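Local coordinates for oxidoreductase (Thermotoga maritima, PDB 1ZH8), which binds NADP in a Rossmann domain and probably acts as an NADP-dependent oxidoreductase on a hydroxyl-bearing substrate, as in the GFO/IDH/MocA family, at residues I19-G25 and V83-T89; M166-I170 and H203-M207; D232-S236 and Y248-S253. One frame throughout, in Å; residues are numbered along the deposited sequence. Where two conformers were deposited one is given.

How the interactions relate
All three contacts are largely buried, yet their chemistry follows their place in the fold. Interaction 1 belongs to the nucleotide-binding domain and lies on the other side of the chain's centre from interactions 2 and 3, about 31 and 33 Å away between centres. It is a parallel strand pair held mainly by backbone hydrogen bonds, with a salt bridge at one end and NADP at the other. Interaction 2, helix against sheet, has no hydrogen bond across it and relies on rings and selenomethionines. Interaction 3 returns to backbone pairing, now antiparallel. The last two share one sheet, where strands 163-171 and 245-251 are neighbours, and a histidine-tyrosine hydrogen bond joins them.

Interaction 1: residues I19-G25 and V83-T89; sequences IRLGIVG and VDAVDLT. With NAP (NADP nicotinamide-adenine-dinucleotide phosphate), chain D.
R20 and D84 open a parallel strand pair at the centre of the Rossmann fold, where strand 19-24 runs beside strand 85-88. Backbone hydrogen bonds run the length of the pair. R20 O accepts from both D84 N and A85 N, then G22 N gives to A85 O, D87 N to G22 O at 2.7 Å, V24 N to D87 O, and T89 N to V24 O.

A salt bridge lies at the start of the pair. R20 reaches side-on, its NE 3.0 Å from D84 OD2 and its NH2 3.0 Å from D84 OD1, with both oxygens in or near the guanidinium plane. The carboxylate, however, is met from above, the two planes standing 56° apart. The bend at chi3 (-48°) turns the NE/NH2 edge of the guanidinium back toward D84. OD2 also takes R20 N on its anti lone pair, so two donors grip it, while R20 NH1 bonds to G81.

Apolar packing is lighter: L21 CD1 touches A85 CB, and on the other face V24 CB lies 3.9 Å from L88 CD2. D87 OD2 finds its partner in H34.

At the cofactor end, G25 CA is 3.5 Å from NADP O4B, and T89 OG1 donates to G25 O at 2.6 Å.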
loop_
_atom_site.group_PDB
_atom_site.type_symbol
_atom_site.label_atom_id
_atom_site.label_comp_id
_atom_site.label_asym_id
_atom_site.label_seq_id
_atom_site.Cartn_x
_atom_site.Cartn_y
_atom_site.Cartn_z
ATOM N N ILE A 19 43.417 -4.883 -11.573
ATOM C CA ILE A 19 42.766 -6.170 -11.410
ATOM C C ILE A 19 42.533 -6.768 -12.791
ATOM O O ILE A 19 41.794 -6.193 -13.597
ATOM C CB ILE A 19 41.436 -6.021 -10.656
ATOM C CG1 ILE A 19 41.688 -5.563 -9.210
ATOM C CG2 ILE A 19 40.635 -7.323 -10.663
ATOM C CD1 ILE A 19 40.381 -5.382 -8.371
ATOM N N ARG A 20 43.178 -7.902 -13.066
ATOM C CA ARG A 20 42.972 -8.652 -14.312
ATOM C C ARG A 20 41.652 -9.387 -14.203
ATOM O O ARG A 20 41.455 -10.207 -13.301
ATOM C CB ARG A 20 44.125 -9.623 -14.576
ATOM C CG ARG A 20 45.490 -8.934 -14.816
ATOM C CD ARG A 20 46.629 -9.953 -14.853
ATOM N NE ARG A 20 46.549 -10.877 -13.718
ATOM C CZ ARG A 20 46.941 -12.152 -13.725
ATOM N NH1 ARG A 20 47.468 -12.720 -14.813
ATOM N NH2 ARG A 20 46.798 -12.867 -12.621
ATOM N N LEU A 21 40.739 -9.068 -15.107
ATOM C CA LEU A 21 39.352 -9.449 -14.946
ATOM C C LEU A 21 38.876 -10.291 -16.108
ATOM O O LEU A 21 39.149 -9.959 -17.260
ATOM C CB LEU A 21 38.506 -8.186 -14.866
ATOM C CG LEU A 21 37.038 -8.274 -14.492
ATOM C CD1 LEU A 21 36.883 -8.677 -13.034
ATOM C CD2 LEU A 21 36.395 -6.919 -14.722
ATOM N N GLY A 22 38.163 -11.373 -15.801
ATOM C CA GLY A 22 37.548 -12.237 -16.810
ATOM C C GLY A 22 36.047 -12.027 -16.823
ATOM O O GLY A 22 35.394 -12.030 -15.765
ATOM N N ILE A 23 35.496 -11.799 -18.014
ATOM C CA ILE A 23 34.056 -11.623 -18.181
ATOM C C ILE A 23 33.423 -12.969 -18.504
ATOM O O ILE A 23 33.868 -13.649 -19.420
ATOM C CB ILE A 23 33.747 -10.638 -19.307
ATOM C CG1 ILE A 23 34.570 -9.338 -19.150
ATOM C CG2 ILE A 23 32.249 -10.396 -19.404
ATOM C CD1 ILE A 23 34.330 -8.506 -17.886
ATOM N N VAL A 24 32.414 -13.375 -17.740
ATOM C CA VAL A 24 31.769 -14.664 -17.963
ATOM C C VAL A 24 30.278 -14.454 -18.181
ATOM O O VAL A 24 29.561 -14.025 -17.272
ATOM C CB VAL A 24 31.951 -15.648 -16.777
ATOM C CG1 VAL A 24 31.370 -17.046 -17.149
ATOM C CG2 VAL A 24 33.416 -15.735 -16.317
ATOM N N GLY A 25 29.814 -14.785 -19.378
ATOM C CA GLY A 25 28.434 -14.546 -19.770
ATOM C C GLY A 25 28.325 -13.224 -20.500
ATOM O O GLY A 25 28.143 -12.194 -19.877
ATOM N N VAL A 83 43.755 -14.205 -14.975
ATOM C CA VAL A 83 42.807 -13.400 -14.207
ATOM C C VAL A 83 43.021 -13.379 -12.671
ATOM O O VAL A 83 43.383 -14.364 -12.057
ATOM C CB VAL A 83 41.364 -13.863 -14.496
ATOM C CG1 VAL A 83 41.042 -13.731 -15.977
ATOM C CG2 VAL A 83 41.172 -15.313 -14.027
ATOM N N ASP A 84 42.762 -12.229 -12.071
ATOM C CA ASP A 84 42.756 -12.059 -10.619
ATOM C C ASP A 84 41.329 -12.201 -10.096
ATOM O O ASP A 84 41.110 -12.560 -8.928
ATOM C CB ASP A 84 43.295 -10.666 -10.280
ATOM C CG ASP A 84 44.748 -10.478 -10.725
ATOM O OD1 ASP A 84 45.596 -11.313 -10.339
ATOM O OD2 ASP A 84 45.043 -9.512 -11.463
ATOM N N ALA A 85 40.362 -11.910 -10.969
ATOM C CA ALA A 85 38.957 -11.988 -10.619
ATOM C C ALA A 85 38.122 -12.230 -11.858
ATOM O O ALA A 85 38.580 -12.043 -12.995
ATOM C CB ALA A 85 38.495 -10.692 -9.907
ATOM N N VAL A 86 36.890 -12.648 -11.630
ATOM C CA VAL A 86 35.960 -12.870 -12.707
ATOM C C VAL A 86 34.658 -12.116 -12.429
ATOM O O VAL A 86 34.283 -11.864 -11.272
ATOM C CB VAL A 86 35.721 -14.387 -12.969
ATOM C CG1 VAL A 86 37.030 -15.088 -13.427
ATOM C CG2 VAL A 86 35.142 -15.099 -11.735
ATOM N N ASP A 87 34.008 -11.703 -13.506
ATOM C CA ASP A 87 32.741 -11.014 -13.426
ATOM C C ASP A 87 31.659 -11.914 -14.015
ATOM O O ASP A 87 31.699 -12.246 -15.199
ATOM C CB ASP A 87 32.856 -9.697 -14.197
ATOM C CG ASP A 87 31.572 -8.887 -14.194
ATOM O OD1 ASP A 87 30.720 -9.110 -13.292
ATOM O OD2 ASP A 87 31.423 -8.017 -15.098
ATOM N N LEU A 88 30.702 -12.318 -13.188
ATOM C CA LEU A 88 29.675 -13.235 -13.648
ATOM C C LEU A 88 28.396 -12.486 -13.957
ATOM O O LEU A 88 27.787 -11.876 -13.060
ATOM C CB LEU A 88 29.418 -14.348 -12.630
ATOM C CG LEU A 88 30.631 -14.973 -11.934
ATOM C CD1 LEU A 88 30.233 -15.963 -10.807
ATOM C CD2 LEU A 88 31.554 -15.628 -12.943
ATOM N N THR A 89 28.006 -12.508 -15.230
ATOM C CA THR A 89 26.732 -11.929 -15.664
ATOM C C THR A 89 25.923 -13.029 -16.330
ATOM O O THR A 89 25.746 -13.049 -17.553
ATOM C CB THR A 89 26.955 -10.750 -16.635
ATOM O OG1 THR A 89 28.035 -11.071 -17.527
ATOM C CG2 THR A 89 27.331 -9.489 -15.848
HETATM P PA NAP D . 21.394 -12.547 -20.665
HETATM O O1A NAP D . 21.362 -11.518 -21.737
HETATM O O2A NAP D . 20.639 -13.766 -20.997
HETATM O O5B NAP D . 22.927 -12.839 -20.299
HETATM C C5B NAP D . 23.321 -14.114 -19.847
HETATM C C4B NAP D . 24.592 -14.496 -20.581
HETATM O O4B NAP D . 25.158 -15.667 -20.006
HETATM C C3B NAP D . 24.328 -14.820 -22.047
HETATM O O3B NAP D . 25.451 -14.351 -22.734
HETATM C C2B NAP D . 24.300 -16.339 -22.019
HETATM O O2B NAP D . 24.430 -17.152 -23.180
HETATM C C1B NAP D . 25.423 -16.603 -21.040
HETATM N N9A NAP D . 25.373 -17.974 -20.538
HETATM C C8A NAP D . 24.263 -18.763 -20.330
HETATM N N7A NAP D . 24.680 -19.952 -19.842
HETATM C C5A NAP D . 26.035 -19.927 -19.746
HETATM C C6A NAP D . 26.977 -20.857 -19.322
HETATM N N6A NAP D . 26.604 -22.060 -18.920
HETATM N N1A NAP D . 28.308 -20.533 -19.316
HETATM C C2A NAP D . 28.709 -19.292 -19.751
HETATM N N3A NAP D . 27.787 -18.372 -20.180
HETATM C C4A NAP D . 26.476 -18.686 -20.174
HETATM O O3 NAP D . 20.765 -11.922 -19.336
HETATM P PN NAP D . 21.292 -10.577 -18.631
HETATM O O1N NAP D . 22.611 -10.085 -19.142
HETATM O O2N NAP D . 20.079 -9.771 -18.635
HETATM O O5D NAP D . 21.551 -11.011 -17.101
HETATM C C5D NAP D . 22.729 -11.651 -16.643
HETATM C C4D NAP D . 22.918 -11.332 -15.162
HETATM O O4D NAP D . 22.959 -9.919 -15.000
HETATM C C3D NAP D . 21.734 -11.835 -14.331
HETATM O O3D NAP D . 22.175 -12.388 -13.113
HETATM C C2D NAP D . 20.905 -10.605 -14.050
HETATM O O2D NAP D . 20.207 -10.686 -12.824
HETATM C C1D NAP D . 21.964 -9.513 -14.066
HETATM N N1N NAP D . 21.378 -8.226 -14.431
HETATM C C2N NAP D . 21.500 -7.192 -13.547
HETATM C C3N NAP D . 20.950 -5.939 -13.836
HETATM C C7N NAP D . 21.274 -4.744 -12.973
HETATM O O7N NAP D . 20.650 -3.531 -13.319
HETATM N N7N NAP D . 22.124 -4.832 -11.931
HETATM C C4N NAP D . 20.276 -5.753 -15.050
HETATM C C5N NAP D . 20.167 -6.814 -15.958
HETATM C C6N NAP D . 20.725 -8.055 -15.634
HETATM P P2B NAP D . 24.974 -16.855 -24.666
HETATM O O1X NAP D . 26.479 -16.999 -24.745
HETATM O O2X NAP D . 24.612 -15.457 -25.113
HETATM O O3X NAP D . 24.291 -17.901 -25.520
#

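Interaction 2: residues M166-I170 and H203-M207; sequences MNWQI and HAAAM
M166, a selenomethionine, meets selenomethionine M207 where helix 195-211 packs against the sheet of the C-terminal alpha/beta domain, a layered arrangement in which strand 166-170 and helix 203-207 run nearly antiparallel, with axes 11.4 Å apart. The M166 chain bends at chi2 and chi3, which brings CE to 3.6 Å from M207 SE; the two side chains cross at about a right angle. F238 and F240 of strand 233-240, next but one in the sheet, also touch this pair.

The next inward-pointing residue, W168, extends its six-membered ring to the helix. Its CG stands opposite the backbone N (chi1 -159°), and this carries CZ3 to 3.7 Å from A206 CB. M207 CG comes up at the ring edge, 3.9 Å from W168 CE3, and H203 O lies at the edge as well. The H203 ring presents its own edge to the face of W168 in a T-shaped pair, centroids 5.2 Å apart and planes at 70°. The polar end of the indole is satisfied outside the contact, NE1 bonding to E258, while F260 stacks on the ring.

I170 completes the row. Its CD1 methyl lies above the rim of the W168 ring and meets H203 too, so a single carbon fills the angle between the two aromatic groups. The imidazole is further fixed by Y248 OH, bonded to ND1. In a CH-pi contact over one face of the imidazole, I170 CD1 stands 3.6 Å from the centroid of the H203 ring, only 7° off its normal.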
loop_
_atom_site.group_PDB
_atom_site.type_symbol
_atom_site.label_atom_id
_atom_site.label_comp_id
_atom_site.label_asym_id
_atom_site.label_seq_id
_atom_site.Cartn_x
_atom_site.Cartn_y
_atom_site.Cartn_z
HETATM N N MSE A 166 6.354 4.506 4.528
HETATM C CA MSE A 166 6.866 4.639 3.172
HETATM C C MSE A 166 6.020 3.848 2.178
HETATM O O MSE A 166 5.510 2.764 2.495
HETATM C CB MSE A 166 8.359 4.274 3.045
HETATM C CG MSE A 166 8.697 2.878 3.370
HETATM SE SE MSE A 166 9.925 1.965 2.068
HETATM C CE MSE A 166 8.521 1.616 0.703
ATOM N N ASN A 167 5.863 4.412 0.979
ATOM C CA ASN A 167 5.177 3.730 -0.121
ATOM C C ASN A 167 6.008 3.831 -1.386
ATOM O O ASN A 167 6.480 4.908 -1.765
ATOM C CB ASN A 167 3.783 4.341 -0.329
ATOM C CG ASN A 167 2.984 3.654 -1.433
ATOM O OD1 ASN A 167 2.193 4.295 -2.103
ATOM N ND2 ASN A 167 3.191 2.355 -1.624
ATOM N N TRP A 168 6.246 2.684 -1.998
ATOM C CA TRP A 168 6.918 2.646 -3.274
ATOM C C TRP A 168 6.008 1.867 -4.212
ATOM O O TRP A 168 5.719 0.685 -3.981
ATOM C CB TRP A 168 8.281 1.977 -3.154
ATOM C CG TRP A 168 9.272 2.301 -4.241
ATOM C CD1 TRP A 168 9.035 3.000 -5.391
ATOM C CD2 TRP A 168 10.649 1.889 -4.305
ATOM N NE1 TRP A 168 10.183 3.075 -6.151
ATOM C CE2 TRP A 168 11.187 2.405 -5.512
ATOM C CE3 TRP A 168 11.480 1.137 -3.460
ATOM C CZ2 TRP A 168 12.523 2.221 -5.884
ATOM C CZ3 TRP A 168 12.815 0.946 -3.830
ATOM C CH2 TRP A 168 13.321 1.480 -5.039
ATOM N N GLN A 169 5.534 2.549 -5.250
ATOM C CA GLN A 169 4.705 1.932 -6.276
ATOM C C GLN A 169 5.416 2.029 -7.582
ATOM O O GLN A 169 5.734 3.131 -8.024
ATOM C CB GLN A 169 3.388 2.678 -6.436
ATOM C CG GLN A 169 2.582 2.679 -5.216
ATOM C CD GLN A 169 1.175 3.021 -5.513
ATOM O OE1 GLN A 169 0.658 2.696 -6.594
ATOM N NE2 GLN A 169 0.523 3.690 -4.563
ATOM N N ILE A 170 5.624 0.893 -8.231
ATOM C CA ILE A 170 6.415 0.850 -9.445
ATOM C C ILE A 170 5.605 0.198 -10.557
ATOM O O ILE A 170 5.063 -0.886 -10.378
ATOM C CB ILE A 170 7.733 0.084 -9.201
ATOM C CG1 ILE A 170 8.481 0.704 -8.017
ATOM C CG2 ILE A 170 8.602 0.027 -10.481
ATOM C CD1 ILE A 170 9.581 -0.154 -7.500
ATOM N N HIS A 203 14.864 -3.187 -5.227
ATOM C CA HIS A 203 13.975 -2.441 -4.357
ATOM C C HIS A 203 14.195 -2.750 -2.855
ATOM O O HIS A 203 14.206 -1.831 -2.024
ATOM C CB HIS A 203 12.531 -2.623 -4.829
ATOM C CG HIS A 203 12.385 -2.559 -6.328
ATOM N ND1 HIS A 203 11.637 -3.470 -7.047
ATOM C CD2 HIS A 203 12.952 -1.736 -7.247
ATOM C CE1 HIS A 203 11.724 -3.193 -8.338
ATOM N NE2 HIS A 203 12.513 -2.143 -8.488
ATOM N N ALA A 204 14.418 -4.014 -2.501
ATOM C CA ALA A 204 14.708 -4.351 -1.109
ATOM C C ALA A 204 16.023 -3.704 -0.682
ATOM O O ALA A 204 16.152 -3.180 0.446
ATOM C CB ALA A 204 14.771 -5.874 -0.926
ATOM N N ALA A 205 17.003 -3.719 -1.591
ATOM C CA ALA A 205 18.282 -3.115 -1.287
ATOM C C ALA A 205 18.070 -1.645 -0.889
ATOM O O ALA A 205 18.529 -1.199 0.182
ATOM C CB ALA A 205 19.236 -3.256 -2.456
ATOM N N ALA A 206 17.300 -0.930 -1.705
ATOM C CA ALA A 206 17.058 0.491 -1.459
ATOM C C ALA A 206 16.304 0.742 -0.160
ATOM O O ALA A 206 16.690 1.602 0.629
ATOM C CB ALA A 206 16.350 1.140 -2.636
HETATM N N MSE A 207 15.244 -0.018 0.085
HETATM C CA MSE A 207 14.446 0.195 1.298
HETATM C C MSE A 207 15.286 -0.092 2.552
HETATM O O MSE A 207 15.184 0.629 3.562
HETATM C CB MSE A 207 13.193 -0.668 1.251
HETATM C CG MSE A 207 12.300 -0.288 0.085
HETATM SE SE MSE A 207 10.618 -1.261 0.019
HETATM C CE MSE A 207 11.138 -2.795 -1.120
#

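Interaction 3: residues D232-S236 and Y248-S253; sequences DFLSS and YTISYS. With NA (sodium ion), chain C.
D232-S236 and Y248-S253 run antiparallel at 170°, D232 O taking Y252 N at 2.8 Å, L234 and I250 bonding to each other in both directions, and S236 O accepting from Y248 N.

On one face of the sheet F233 brings its ring edge to S251 CB, and beyond it S235 OG meets T249 OG1 at 2.7 Å. Both hydroxyls also bond to N247 of the second subunit, at the dimer interface.

The strands form a beta hairpin of the C-terminal domain's mixed sheet, with a classic beta bulge where D232 and F233 both face K222. On the other face L234 CD2 packs 3.8 Å from Y248 CE2. S236 OG, held between the backbone N and carbonyl carbon (chi1 66°), donates to Y248 O at 2.7 Å, in the carbonyl plane and on a lone pair. An alanine here would probably cost Y248 O its bond from the hydroxyl, leaving it, between these strands, the weak one from S236 N.

At the loop end a water links D232 OD1, also bonded to L224 N, with S251 OG, also bonded to L254 N, while D232 OD2 binds the sodium ion at 2.6 Å, together with D223, S225, L228 and G230.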
loop_
_atom_site.group_PDB
_atom_site.type_symbol
_atom_site.label_atom_id
_atom_site.label_comp_id
_atom_site.label_asym_id
_atom_site.label_seq_id
_atom_site.Cartn_x
_atom_site.Cartn_y
_atom_site.Cartn_z
ATOM N N ASP A 232 4.536 -11.574 -11.688
ATOM C CA ASP A 232 4.903 -10.276 -12.241
ATOM C C ASP A 232 4.188 -9.115 -11.554
ATOM O O ASP A 232 4.382 -7.964 -11.915
ATOM C CB ASP A 232 4.646 -10.272 -13.754
ATOM C CG ASP A 232 3.233 -10.704 -14.112
ATOM O OD1 ASP A 232 2.267 -10.178 -13.529
ATOM O OD2 ASP A 232 3.076 -11.562 -14.999
ATOM N N PHE A 233 3.362 -9.438 -10.567
ATOM C CA PHE A 233 2.693 -8.439 -9.761
ATOM C C PHE A 233 2.855 -8.762 -8.284
ATOM O O PHE A 233 2.757 -9.909 -7.874
ATOM C CB PHE A 233 1.218 -8.331 -10.134
ATOM C CG PHE A 233 0.451 -7.365 -9.271
ATOM C CD1 PHE A 233 -0.134 -7.785 -8.075
ATOM C CD2 PHE A 233 0.335 -6.039 -9.633
ATOM C CE1 PHE A 233 -0.826 -6.907 -7.273
ATOM C CE2 PHE A 233 -0.362 -5.144 -8.824
ATOM C CZ PHE A 233 -0.942 -5.580 -7.644
ATOM N N LEU A 234 3.118 -7.747 -7.477
ATOM C CA LEU A 234 3.283 -7.964 -6.050
ATOM C C LEU A 234 2.756 -6.743 -5.303
ATOM O O LEU A 234 3.050 -5.616 -5.690
ATOM C CB LEU A 234 4.752 -8.204 -5.733
ATOM C CG LEU A 234 5.087 -8.316 -4.248
ATOM C CD1 LEU A 234 4.414 -9.584 -3.741
ATOM C CD2 LEU A 234 6.575 -8.372 -3.998
ATOM N N SER A 235 1.943 -6.961 -4.271
ATOM C CA SER A 235 1.585 -5.891 -3.329
ATOM C C SER A 235 1.831 -6.359 -1.897
ATOM O O SER A 235 1.446 -7.483 -1.521
ATOM C CB SER A 235 0.137 -5.460 -3.508
ATOM O OG SER A 235 -0.086 -4.202 -2.902
ATOM N N SER A 236 2.451 -5.501 -1.096
ATOM C CA SER A 236 2.918 -5.895 0.230
ATOM C C SER A 236 2.811 -4.799 1.277
ATOM O O SER A 236 2.929 -3.617 0.964
ATOM C CB SER A 236 4.379 -6.328 0.146
ATOM O OG SER A 236 5.186 -5.226 -0.186
ATOM N N TYR A 248 4.891 -1.741 -0.532
ATOM C CA TYR A 248 5.663 -1.869 -1.747
ATOM C C TYR A 248 4.792 -2.647 -2.709
ATOM O O TYR A 248 4.414 -3.792 -2.398
ATOM C CB TYR A 248 6.986 -2.591 -1.462
ATOM C CG TYR A 248 7.686 -3.185 -2.673
ATOM C CD1 TYR A 248 8.244 -2.372 -3.663
ATOM C CD2 TYR A 248 7.825 -4.566 -2.801
ATOM C CE1 TYR A 248 8.885 -2.922 -4.748
ATOM C CE2 TYR A 248 8.491 -5.135 -3.887
ATOM C CZ TYR A 248 9.012 -4.309 -4.859
ATOM O OH TYR A 248 9.673 -4.868 -5.931
ATOM N N THR A 249 4.446 -2.001 -3.835
ATOM C CA THR A 249 3.597 -2.588 -4.886
ATOM C C THR A 249 4.276 -2.422 -6.251
ATOM O O THR A 249 4.769 -1.337 -6.580
ATOM C CB THR A 249 2.220 -1.907 -4.939
ATOM O OG1 THR A 249 1.535 -2.152 -3.722
ATOM C CG2 THR A 249 1.382 -2.436 -6.057
ATOM N N ILE A 250 4.318 -3.492 -7.041
ATOM C CA ILE A 250 4.921 -3.409 -8.362
ATOM C C ILE A 250 4.212 -4.305 -9.353
ATOM O O ILE A 250 3.793 -5.411 -9.009
ATOM C CB ILE A 250 6.428 -3.731 -8.329
ATOM C CG1 ILE A 250 7.085 -3.534 -9.715
ATOM C CG2 ILE A 250 6.668 -5.145 -7.795
ATOM C CD1 ILE A 250 8.624 -3.471 -9.656
ATOM N N SER A 251 4.069 -3.808 -10.578
ATOM C CA SER A 251 3.630 -4.608 -11.715
ATOM C C SER A 251 4.705 -4.507 -12.759
ATOM O O SER A 251 5.065 -3.423 -13.173
ATOM C CB SER A 251 2.337 -4.074 -12.299
ATOM O OG SER A 251 1.985 -4.810 -13.461
ATOM N N TYR A 252 5.244 -5.632 -13.186
ATOM C CA TYR A 252 6.216 -5.569 -14.253
ATOM C C TYR A 252 5.560 -5.362 -15.619
ATOM O O TYR A 252 6.237 -4.942 -16.557
ATOM C CB TYR A 252 7.103 -6.786 -14.221
ATOM C CG TYR A 252 8.094 -6.700 -13.100
ATOM C CD1 TYR A 252 7.740 -7.075 -11.808
ATOM C CD2 TYR A 252 9.395 -6.250 -13.326
ATOM C CE1 TYR A 252 8.659 -6.994 -10.755
ATOM C CE2 TYR A 252 10.312 -6.155 -12.297
ATOM C CZ TYR A 252 9.939 -6.528 -11.011
ATOM O OH TYR A 252 10.846 -6.453 -9.982
ATOM N N SER A 253 4.251 -5.598 -15.729
ATOM C CA SER A 253 3.599 -5.587 -17.049
ATOM C C SER A 253 2.696 -4.376 -17.311
ATOM O O SER A 253 2.525 -3.979 -18.451
ATOM C CB SER A 253 2.846 -6.904 -17.266
ATOM O OG SER A 253 1.550 -6.701 -17.790
HETATM NA NA NA C . 3.789 -13.902 -15.786
HETATM O O HOH W 1 2.056 -7.617 -14.007
#